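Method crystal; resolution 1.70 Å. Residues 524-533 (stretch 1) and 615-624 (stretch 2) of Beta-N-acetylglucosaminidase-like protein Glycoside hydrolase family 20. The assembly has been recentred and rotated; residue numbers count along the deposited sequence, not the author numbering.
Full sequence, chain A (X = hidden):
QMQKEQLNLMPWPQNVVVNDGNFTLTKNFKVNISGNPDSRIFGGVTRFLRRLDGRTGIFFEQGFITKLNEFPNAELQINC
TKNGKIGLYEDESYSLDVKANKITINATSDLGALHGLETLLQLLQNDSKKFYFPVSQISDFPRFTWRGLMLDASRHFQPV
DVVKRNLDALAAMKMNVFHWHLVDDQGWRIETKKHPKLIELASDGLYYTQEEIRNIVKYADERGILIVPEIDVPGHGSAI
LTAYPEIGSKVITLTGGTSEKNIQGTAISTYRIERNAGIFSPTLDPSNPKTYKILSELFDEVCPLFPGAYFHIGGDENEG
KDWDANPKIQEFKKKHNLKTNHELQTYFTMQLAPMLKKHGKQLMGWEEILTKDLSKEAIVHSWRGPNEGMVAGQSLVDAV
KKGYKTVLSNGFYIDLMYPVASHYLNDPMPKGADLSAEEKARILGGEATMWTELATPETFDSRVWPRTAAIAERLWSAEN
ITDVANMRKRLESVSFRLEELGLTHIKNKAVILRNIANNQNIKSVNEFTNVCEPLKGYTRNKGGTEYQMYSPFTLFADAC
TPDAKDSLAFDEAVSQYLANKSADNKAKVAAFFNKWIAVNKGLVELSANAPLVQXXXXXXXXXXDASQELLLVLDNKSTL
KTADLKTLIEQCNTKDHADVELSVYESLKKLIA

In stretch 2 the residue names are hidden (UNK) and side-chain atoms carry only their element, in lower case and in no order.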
# COMPACT_ATOMS: atom_id res chain seq x y z
N SER A 524 9.56 -5.69 21.81
CA SER A 524 8.76 -5.72 23.04
C SER A 524 7.35 -5.20 22.82
O SER A 524 6.38 -5.74 23.38
CB SER A 524 9.46 -4.94 24.12
OG SER A 524 10.62 -5.70 24.40
N VAL A 525 7.22 -4.16 21.99
CA VAL A 525 5.86 -3.64 21.73
C VAL A 525 5.04 -4.58 20.87
O VAL A 525 3.87 -4.79 21.11
CB VAL A 525 5.90 -2.19 21.21
CG1 VAL A 525 6.51 -2.05 19.88
CG2 VAL A 525 4.51 -1.62 21.21
N ASN A 526 5.68 -5.23 19.91
CA ASN A 526 5.01 -6.28 19.13
C ASN A 526 4.57 -7.45 20.01
O ASN A 526 3.43 -7.92 19.94
CB ASN A 526 5.94 -6.74 18.03
CG ASN A 526 5.26 -7.68 17.06
OD1 ASN A 526 4.22 -7.37 16.45
ND2 ASN A 526 5.82 -8.89 16.97
N GLU A 527 5.46 -7.90 20.89
CA GLU A 527 5.03 -8.96 21.81
C GLU A 527 3.90 -8.55 22.69
O GLU A 527 3.01 -9.36 23.04
CB GLU A 527 6.24 -9.48 22.65
CG GLU A 527 7.29 -10.11 21.78
CD GLU A 527 8.61 -10.38 22.48
OE1 GLU A 527 8.94 -9.74 23.49
OE2 GLU A 527 9.37 -11.24 21.91
N PHE A 528 3.89 -7.30 23.13
CA PHE A 528 2.76 -6.83 23.98
C PHE A 528 1.44 -6.77 23.15
O PHE A 528 0.37 -7.04 23.72
CB PHE A 528 3.04 -5.48 24.62
CG PHE A 528 2.18 -5.21 25.84
CD1 PHE A 528 2.17 -6.12 26.92
CD2 PHE A 528 1.42 -4.08 25.96
CE1 PHE A 528 1.31 -5.91 27.99
CE2 PHE A 528 0.59 -3.85 27.04
CZ PHE A 528 0.55 -4.78 28.07
N THR A 529 1.48 -6.48 21.85
CA THR A 529 0.23 -6.55 21.08
C THR A 529 -0.37 -7.93 21.12
O THR A 529 -1.59 -8.10 21.03
CB THR A 529 0.32 -6.16 19.61
OG1 THR A 529 1.06 -7.18 18.91
CG2 THR A 529 0.93 -4.84 19.42
N ASN A 530 0.47 -8.97 21.33
CA ASN A 530 0.01 -10.34 21.34
C ASN A 530 -0.72 -10.83 22.58
O ASN A 530 -1.19 -11.99 22.60
CB ASN A 530 1.17 -11.28 20.95
CG ASN A 530 1.65 -11.06 19.54
OD1 ASN A 530 0.90 -10.63 18.66
ND2 ASN A 530 2.88 -11.42 19.30
N VAL A 531 -0.94 -9.93 23.57
CA VAL A 531 -1.84 -10.13 24.67
C VAL A 531 -2.89 -9.07 24.81
O VAL A 531 -3.65 -9.13 25.75
CB VAL A 531 -1.12 -10.35 26.00
CG1 VAL A 531 -0.39 -11.68 25.94
CG2 VAL A 531 -0.20 -9.18 26.43
N CYS A 532 -2.97 -8.15 23.86
CA CYS A 532 -3.89 -7.00 23.99
C CYS A 532 -4.87 -6.93 22.76
O CYS A 532 -4.51 -7.35 21.67
CB CYS A 532 -3.16 -5.70 24.06
SG CYS A 532 -2.16 -5.43 25.53
N GLU A 533 -6.08 -6.52 23.05
CA GLU A 533 -7.15 -6.42 22.06
C GLU A 533 -7.83 -5.10 22.16
O GLU A 533 -8.05 -4.59 23.21
CB GLU A 533 -8.11 -7.60 22.18
CG GLU A 533 -7.37 -8.94 22.06
CD GLU A 533 -8.27 -10.16 22.21
OE1 GLU A 533 -9.51 -10.06 22.33
OE2 GLU A 533 -7.73 -11.29 22.30
N UNK A 615 1.30 5.47 27.32
CA UNK A 615 -0.07 4.97 27.64
C UNK A 615 -0.17 3.48 27.90
O UNK A 615 -1.13 3.06 28.52
c UNK A 615 -0.11 6.46 25.75
c UNK A 615 -0.89 5.37 26.43
c UNK A 615 1.35 6.21 26.05
N UNK A 616 0.79 2.70 27.44
CA UNK A 616 0.68 1.29 27.66
C UNK A 616 1.43 0.83 28.88
O UNK A 616 1.17 -0.26 29.37
c UNK A 616 2.86 -0.41 24.99
c UNK A 616 1.05 0.39 26.50
c UNK A 616 0.08 0.67 25.35
c UNK A 616 2.44 0.58 26.08
N UNK A 617 2.33 1.66 29.38
CA UNK A 617 3.14 1.23 30.56
C UNK A 617 2.29 0.77 31.74
O UNK A 617 2.64 -0.18 32.44
c UNK A 617 6.19 3.64 30.62
c UNK A 617 5.30 2.60 30.00
c UNK A 617 6.07 1.34 29.58
c UNK A 617 4.14 2.34 30.98
N UNK A 618 1.17 1.46 32.07
CA UNK A 618 0.44 1.01 33.25
C UNK A 618 -0.11 -0.40 33.07
O UNK A 618 -0.17 -1.22 34.03
c UNK A 618 -0.13 3.27 32.71
c UNK A 618 -0.72 2.01 33.36
c UNK A 618 0.65 2.75 31.55
N UNK A 619 -0.43 -0.77 31.83
CA UNK A 619 -1.04 -2.01 31.54
C UNK A 619 0.02 -3.13 31.56
O UNK A 619 -0.17 -4.22 32.15
c UNK A 619 -1.77 -1.97 30.15
c UNK A 619 -2.72 -3.16 29.89
c UNK A 619 -3.30 -3.12 28.44
c UNK A 619 -3.86 -3.22 30.86
N UNK A 620 1.19 -2.85 31.01
CA UNK A 620 2.26 -3.83 30.97
C UNK A 620 2.82 -3.99 32.39
O UNK A 620 3.19 -5.08 32.77
o UNK A 620 4.07 -2.24 30.24
c UNK A 620 3.36 -3.50 29.96
N UNK A 621 2.78 -2.92 33.20
CA UNK A 621 3.21 -3.05 34.61
C UNK A 621 2.24 -3.91 35.37
O UNK A 621 2.64 -4.85 36.11
c UNK A 621 3.34 -1.70 35.26
c UNK A 621 3.50 -1.85 36.77
c UNK A 621 3.84 -0.56 37.45
c UNK A 621 3.86 -0.73 38.99
n UNK A 621 4.73 -1.83 39.42
N UNK A 622 0.92 -3.71 35.18
CA UNK A 622 -0.06 -4.56 35.82
C UNK A 622 0.10 -6.05 35.49
O UNK A 622 0.03 -6.95 36.39
n UNK A 622 -4.30 0.17 36.14
c UNK A 622 -3.01 -2.00 35.64
c UNK A 622 -1.80 -2.76 36.23
c UNK A 622 -1.47 -4.06 35.55
c UNK A 622 -3.10 -0.66 36.42
N UNK A 623 0.37 -6.35 34.22
CA UNK A 623 0.60 -7.74 33.83
C UNK A 623 1.92 -8.31 34.42
O UNK A 623 1.96 -9.49 34.87
c UNK A 623 0.77 -9.21 31.73
c UNK A 623 0.89 -9.19 30.18
c UNK A 623 -0.34 -10.13 32.20
c UNK A 623 0.62 -7.85 32.28
N UNK A 624 2.99 -7.52 34.44
CA UNK A 624 4.29 -7.90 34.96
C UNK A 624 4.14 -8.14 36.43
O UNK A 624 4.66 -9.16 36.94
o UNK A 624 6.59 -7.21 35.34
c UNK A 624 5.33 -6.80 34.72

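Position 615 carries three side-chain carbons that close a ring onto the backbone nitrogen, which is the signature of proline. P615 lies out of reach of stretch 1 and is exposed.

At position 616 there are four carbons, forked at the first, with one arm two carbons long. The CA-to-CB bond points toward stretch 1, and the end carbon of the longer arm lies 4.1 Å from CD2 of F528 and 4.3 Å from CG2 of V525. That beta-branched pattern belongs to isoleucine. In I616, chi1 p with chi2 t sets CD1 in this place. Its carbonyl serves the turn that follows, accepting hydrogen bonds from the backbone N atoms of positions 619 and 620.

Position 617 also has four carbons, but the fork comes at the second, so it is leucine rather than isoleucine. L617 points away from stretch 1 and makes no contact with it.

Three carbons again close a ring onto the backbone N at position 618, giving proline. P618 is out of reach of stretch 1; its ring leaves the nitrogen without a hydrogen to donate, but P618 O still accepts a helical bond from N of position 622, at 3.0 Å.

Position 619 has four carbons forked at the second and points toward stretch 1. One of its end carbons lies 3.9 Å from SG of C532, and the carbon at the fork 4.1 Å from CZ of F528: a leucine. With chi1 t and chi2 p, L619 thus touches both the aromatic ring, through CG, and the start of the strand, through CD2.

Position 620 has one carbon followed by one oxygen. Its CA-to-CB bond points sideways, and its CB sits over one face of the F528 ring, 3.9 Å from the centroid and 23° off the normal, in a CH-pi contact. The backbone comes close as well, with CA of position 620 3.5 Å from CZ of F528. The side chain identifies serine, and the hydroxyl of S620 is hydrogen-bonded elsewhere in the structure.

Positions 621 and 622 each have four carbons in a row ending in nitrogen, and both are lysines. K621 points away and is exposed, touching a crystal neighbour; K622 is out of reach of stretch 1.

Position 623 returns to four carbons forked at the second, directed toward stretch 1. One end carbon lies 4.0 Å from CE1 of F528, near the plane of the ring at its edge, and 3.9 Å from CG2 of V531. This is a leucine, L623, and the carbon is its CD2.

Position 624, one carbon then one oxygen, is serine; S624 is buried but does not reach stretch 1.

The contact is apolar, with no hydrogen bond across it, and F528 is its centre. Helix 524-529 and helix 617-624 cross at 71° with their axes no closer than 12.1 Å, and the buried phenylalanine spans much of that gap. F528 CA is 7.6 Å from S620 CA, and F528 CZ comes to 3.5 Å from S620 CA. I616, L619 and L623 pack around the ring, while V525, V531 and C532 extend the apolar surface of stretch 1.

Stretch 2 (615-624) PILPLSKKLS
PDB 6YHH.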